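Local coordinates for uncharacterized protein (Bacteroides eggerthii DSM 20697, PDB 4ECO) that is of unknown function but, as a protein built of leucine-rich repeats, probably binds other proteins, at residues 600-605 against 624-628; 618-623 against 631-635. All coordinates share one frame. Residues are numbered along the deposited sequence.

In the fold
Both contacts lie in the C-terminal end of the leucine-rich repeat solenoid, with centres about 9 Å apart. Along the chain their segments alternate: 600-605, 618-623, 624-628, 631-635. Strand 617-619 is the last strand of the long, mostly parallel repeat sheet and pairs with strand 591-593. The chain then runs through 620-624 into strand 625-627. That strand pairs with 601-603 in a separate two-stranded parallel sheet, which is contact 1. The last modelled residues come back against 618-623 in contact 2. I626 joins the two contacts by touching Y620 and I634, and L604 touches L618. I626, L604 and L632 pack together there, consistent with a cap on the repeats.

Contact 1 (600-605 against 624-628); sequences ISIDLS and QDIRG
Strands 601-603 and 625-627 run parallel, with axes 4.8 Å apart and 17° between their directions. I602 pairs with I626 (CA to CA 5.2 Å) and D603 with R627. Three backbone hydrogen bonds join them: I602 N to D625 O (3.3 Å), R627 N to I602 O (2.8 Å) and L604 N to R627 O (2.7 Å). I600 (t, t) sets CG2 3.4 Å from NE2 of Q624 (m, t), whose amide D621, N597 and I594 hold. I602 (t, t) and I626 (m, t) share one face, with I602 CG2 3.7 Å from I626 CG1. L604 (m, t) brings CD1 to 3.6 Å from I626 CG2. This small sheet belongs to the last turns of a leucine-rich repeat solenoid. S601, D603, D625 and R627 line the opposite, polar face. S601 OG donates to D625 OD2 at 2.8 Å, both residues with chi1 t. R627 (chi1 m, chi2 120°, between wells) forms a salt bridge from NE to D625 OD1 (3.0 Å), with S601 OG over one guanidinium face. D603, also t, closes an Asx turn: its OD1 accepts from S605 N (3.0 Å) and, very short, S605 OG (2.5 Å). At G628 (phi 85°) a CB would clash with S605 OG and D603 OD1.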
loop_
_atom_site.group_PDB
_atom_site.type_symbol
_atom_site.label_atom_id
_atom_site.label_comp_id
_atom_site.label_asym_id
_atom_site.label_seq_id
_atom_site.Cartn_x
_atom_site.Cartn_y
_atom_site.Cartn_z
ATOM N N ILE A 600 45.249 3.509 5.738
ATOM C CA ILE A 600 44.859 4.766 6.378
ATOM C C ILE A 600 45.887 5.136 7.462
ATOM O O ILE A 600 46.562 4.265 8.013
ATOM C CB ILE A 600 43.394 4.708 6.943
ATOM C CG1 ILE A 600 42.778 6.123 7.078
ATOM C CG2 ILE A 600 43.297 3.911 8.251
ATOM C CD1 ILE A 600 41.270 6.197 7.310
ATOM N N SER A 601 46.018 6.444 7.714
ATOM C CA SER A 601 46.845 7.058 8.754
ATOM C C SER A 601 46.018 8.223 9.289
ATOM O O SER A 601 45.908 9.261 8.627
ATOM C CB SER A 601 48.211 7.460 8.212
ATOM O OG SER A 601 49.116 7.759 9.265
ATOM N N ILE A 602 45.315 7.974 10.429
ATOM C CA ILE A 602 44.354 8.884 11.061
ATOM C C ILE A 602 44.650 9.046 12.575
ATOM O O ILE A 602 44.999 8.080 13.265
ATOM C CB ILE A 602 42.909 8.351 10.795
ATOM C CG1 ILE A 602 41.813 9.404 11.059
ATOM C CG2 ILE A 602 42.621 6.985 11.450
ATOM C CD1 ILE A 602 40.460 9.118 10.331
ATOM N N ASP A 603 44.518 10.298 13.063
ATOM C CA ASP A 603 44.704 10.719 14.452
ATOM C C ASP A 603 43.331 10.933 15.104
ATOM O O ASP A 603 42.620 11.883 14.762
ATOM C CB ASP A 603 45.553 12.006 14.491
ATOM C CG ASP A 603 46.030 12.436 15.873
ATOM O OD1 ASP A 603 45.371 12.078 16.867
ATOM O OD2 ASP A 603 47.057 13.162 15.954
ATOM N N LEU A 604 42.966 10.067 16.048
ATOM C CA LEU A 604 41.672 10.126 16.735
ATOM C C LEU A 604 41.807 10.629 18.193
ATOM O O LEU A 604 40.964 10.313 19.050
ATOM C CB LEU A 604 41.011 8.737 16.707
ATOM C CG LEU A 604 40.699 8.135 15.344
ATOM C CD1 LEU A 604 39.980 6.824 15.494
ATOM C CD2 LEU A 604 39.827 9.038 14.530
ATOM N N SER A 605 42.851 11.442 18.458
ATOM C CA SER A 605 43.167 11.991 19.783
ATOM C C SER A 605 42.005 12.680 20.456
ATOM O O SER A 605 41.807 12.471 21.654
ATOM C CB SER A 605 44.294 13.003 19.687
ATOM O OG SER A 605 45.500 12.350 19.347
ATOM N N GLN A 624 44.520 -1.150 11.568
ATOM C CA GLN A 624 44.681 0.152 10.912
ATOM C C GLN A 624 45.630 1.030 11.710
ATOM O O GLN A 624 45.728 0.867 12.932
ATOM C CB GLN A 624 43.323 0.858 10.717
ATOM C CG GLN A 624 42.393 0.148 9.741
ATOM C CD GLN A 624 41.086 0.864 9.517
ATOM O OE1 GLN A 624 40.171 0.855 10.358
ATOM N NE2 GLN A 624 40.939 1.422 8.333
ATOM N N ASP A 625 46.333 1.957 11.024
ATOM C CA ASP A 625 47.260 2.895 11.656
ATOM C C ASP A 625 46.468 4.083 12.262
ATOM O O ASP A 625 46.424 5.195 11.703
ATOM C CB ASP A 625 48.326 3.359 10.644
ATOM C CG ASP A 625 49.299 4.410 11.147
ATOM O OD1 ASP A 625 49.566 4.439 12.380
ATOM O OD2 ASP A 625 49.787 5.214 10.312
ATOM N N ILE A 626 45.842 3.818 13.424
ATOM C CA ILE A 626 45.056 4.782 14.189
ATOM C C ILE A 626 45.918 5.313 15.359
ATOM O O ILE A 626 46.422 4.535 16.176
ATOM C CB ILE A 626 43.736 4.139 14.662
ATOM C CG1 ILE A 626 42.815 3.835 13.461
ATOM C CG2 ILE A 626 43.033 5.017 15.690
ATOM C CD1 ILE A 626 41.880 2.652 13.624
ATOM N N ARG A 627 46.099 6.637 15.416
ATOM C CA ARG A 627 46.884 7.270 16.470
ATOM C C ARG A 627 45.972 7.997 17.467
ATOM O O ARG A 627 44.858 8.399 17.122
ATOM C CB ARG A 627 47.922 8.253 15.868
ATOM C CG ARG A 627 49.084 7.583 15.110
ATOM C CD ARG A 627 49.181 7.997 13.645
ATOM N NE ARG A 627 50.241 7.267 12.936
ATOM C CZ ARG A 627 51.474 7.724 12.715
ATOM N NH1 ARG A 627 51.826 8.937 13.126
ATOM N NH2 ARG A 627 52.360 6.977 12.068
ATOM N N GLY A 628 46.461 8.142 18.692
ATOM C CA GLY A 628 45.800 8.896 19.751
ATOM C C GLY A 628 44.749 8.231 20.609
ATOM O O GLY A 628 44.087 8.924 21.390
#

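Contact 2 (618-623 against 631-635); sequences LFYDKT and ALDIK
The contact lies at the C-terminal end of a leucine-rich repeat solenoid, consistent with a cap on its last coil. Segment 618-623 leaves the last strand of the long repeat sheet. Residues 631-632 belong to a 3-10 segment that begins earlier in the chain, and an irregular tail follows. D633 takes positive phi and psi (57°/56°). The end-to-end directions, CA 618 to 623 against CA 632 to 635, are 12° apart. The CA atoms of K622 and I634 are 4.5 Å apart.

L618 is still in extended strand conformation. Its chi1 is t and chi2 is p, and CD2 reaches L632 CD1 at 3.8 Å. L604 also touches both of these leucines. Y620 is extended (-154°/175°), with chi1 p. Its CA-to-CB bond points toward 631-635. Y620 OH donates to L632 O at 2.6 Å. L632 (m, t) lays CD1 over one face of the ring, and its CD2 is 3.6 Å from Y620 CZ. I634 (m, m) brings CD1 to 3.8 Å from Y620 CE2. D621 forms a salt bridge with K595.

K622 turns the backbone out of the extended form (-65°/-15°). It is the residue most covered by the tail. K622 O accepts from K635 N at 2.9 Å and also meets I634 CA at 3.4 Å. The K622 side chain is stretched, with chi1 m and the other angles t. It passes L632 O, with CG 3.6 Å away, and ends in a long, weak salt bridge from NZ to D633 OD2 at 3.5 Å. T623 CG2 lies 4.2 Å from CD of K635, a poorly ordered residue.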
loop_
_atom_site.group_PDB
_atom_site.type_symbol
_atom_site.label_atom_id
_atom_site.label_comp_id
_atom_site.label_asym_id
_atom_site.label_seq_id
_atom_site.Cartn_x
_atom_site.Cartn_y
_atom_site.Cartn_z
ATOM N N LEU A 618 32.497 4.407 16.281
ATOM C CA LEU A 618 33.589 4.232 15.320
ATOM C C LEU A 618 33.671 2.804 14.778
ATOM O O LEU A 618 33.783 1.845 15.544
ATOM C CB LEU A 618 34.940 4.613 15.961
ATOM C CG LEU A 618 36.183 4.366 15.123
ATOM C CD1 LEU A 618 36.347 5.429 14.040
ATOM C CD2 LEU A 618 37.395 4.269 15.992
ATOM N N PHE A 619 33.667 2.688 13.434
ATOM C CA PHE A 619 33.817 1.438 12.691
ATOM C C PHE A 619 35.242 1.411 12.178
ATOM O O PHE A 619 35.646 2.305 11.431
ATOM C CB PHE A 619 32.775 1.344 11.571
ATOM C CG PHE A 619 31.360 1.547 12.060
ATOM C CD1 PHE A 619 30.600 0.473 12.513
ATOM C CD2 PHE A 619 30.780 2.815 12.064
ATOM C CE1 PHE A 619 29.278 0.663 12.959
ATOM C CE2 PHE A 619 29.459 3.004 12.513
ATOM C CZ PHE A 619 28.715 1.924 12.946
ATOM N N TYR A 620 36.036 0.462 12.660
ATOM C CA TYR A 620 37.459 0.388 12.339
ATOM C C TYR A 620 38.017 -1.043 12.455
ATOM O O TYR A 620 37.321 -1.958 12.930
ATOM C CB TYR A 620 38.229 1.310 13.325
ATOM C CG TYR A 620 38.418 0.721 14.717
ATOM C CD1 TYR A 620 37.336 0.551 15.581
ATOM C CD2 TYR A 620 39.681 0.328 15.166
ATOM C CE1 TYR A 620 37.504 -0.008 16.847
ATOM C CE2 TYR A 620 39.860 -0.221 16.438
ATOM C CZ TYR A 620 38.768 -0.390 17.274
ATOM O OH TYR A 620 38.942 -0.895 18.538
ATOM N N ASP A 621 39.299 -1.206 12.070
ATOM C CA ASP A 621 40.073 -2.447 12.196
ATOM C C ASP A 621 41.238 -2.180 13.114
ATOM O O ASP A 621 41.913 -1.166 12.927
ATOM C CB ASP A 621 40.582 -2.962 10.830
ATOM C CG ASP A 621 39.570 -3.018 9.714
ATOM O OD1 ASP A 621 38.521 -3.671 9.903
ATOM O OD2 ASP A 621 39.869 -2.472 8.616
ATOM N N LYS A 622 41.517 -3.085 14.080
ATOM C CA LYS A 622 42.633 -2.906 15.036
ATOM C C LYS A 622 43.982 -2.934 14.309
ATOM O O LYS A 622 44.972 -2.449 14.849
ATOM C CB LYS A 622 42.582 -3.961 16.147
ATOM C CG LYS A 622 41.338 -3.816 17.025
ATOM C CD LYS A 622 41.225 -4.870 18.103
ATOM C CE LYS A 622 39.940 -4.700 18.891
ATOM N NZ LYS A 622 39.720 -5.800 19.873
ATOM N N THR A 623 43.998 -3.403 13.047
ATOM C CA THR A 623 45.182 -3.464 12.179
ATOM C C THR A 623 45.459 -2.116 11.486
ATOM O O THR A 623 46.504 -1.974 10.851
ATOM C CB THR A 623 45.017 -4.573 11.112
ATOM O OG1 THR A 623 43.694 -4.528 10.566
ATOM C CG2 THR A 623 45.299 -5.945 11.660
ATOM N N ALA A 631 42.890 2.831 23.945
ATOM C CA ALA A 631 41.676 2.098 24.304
ATOM C C ALA A 631 41.080 1.306 23.126
ATOM O O ALA A 631 40.153 0.509 23.342
ATOM C CB ALA A 631 40.636 3.068 24.838
ATOM N N LEU A 632 41.600 1.523 21.889
ATOM C CA LEU A 632 41.093 0.861 20.686
ATOM C C LEU A 632 41.806 -0.462 20.404
ATOM O O LEU A 632 41.369 -1.187 19.513
ATOM C CB LEU A 632 41.200 1.787 19.462
ATOM C CG LEU A 632 40.228 2.970 19.414
ATOM C CD1 LEU A 632 40.486 3.815 18.201
ATOM C CD2 LEU A 632 38.783 2.528 19.450
ATOM N N ASP A 633 42.866 -0.795 21.181
ATOM C CA ASP A 633 43.661 -2.031 21.077
ATOM C C ASP A 633 44.243 -2.153 19.646
ATOM O O ASP A 633 44.019 -3.145 18.952
ATOM C CB ASP A 633 42.815 -3.274 21.481
ATOM C CG ASP A 633 43.527 -4.627 21.497
ATOM O OD1 ASP A 633 44.777 -4.645 21.624
ATOM O OD2 ASP A 633 42.833 -5.668 21.403
ATOM N N ILE A 634 44.990 -1.123 19.217
ATOM C CA ILE A 634 45.607 -1.090 17.891
ATOM C C ILE A 634 46.811 -2.067 17.873
ATOM O O ILE A 634 47.761 -1.891 18.645
ATOM C CB ILE A 634 45.992 0.374 17.503
ATOM C CG1 ILE A 634 44.768 1.336 17.565
ATOM C CG2 ILE A 634 46.717 0.449 16.144
ATOM C CD1 ILE A 634 43.516 0.964 16.661
ATOM N N LYS A 635 46.735 -3.111 17.021
ATOM C CA LYS A 635 47.761 -4.150 16.869
ATOM C C LYS A 635 49.073 -3.580 16.336
ATOM O O LYS A 635 49.049 -2.662 15.528
ATOM C CB LYS A 635 47.274 -5.263 15.932
ATOM C CG LYS A 635 46.170 -6.150 16.509
ATOM C CD LYS A 635 45.916 -7.350 15.584
ATOM C CE LYS A 635 44.954 -8.371 16.151
ATOM N NZ LYS A 635 44.767 -9.536 15.236
#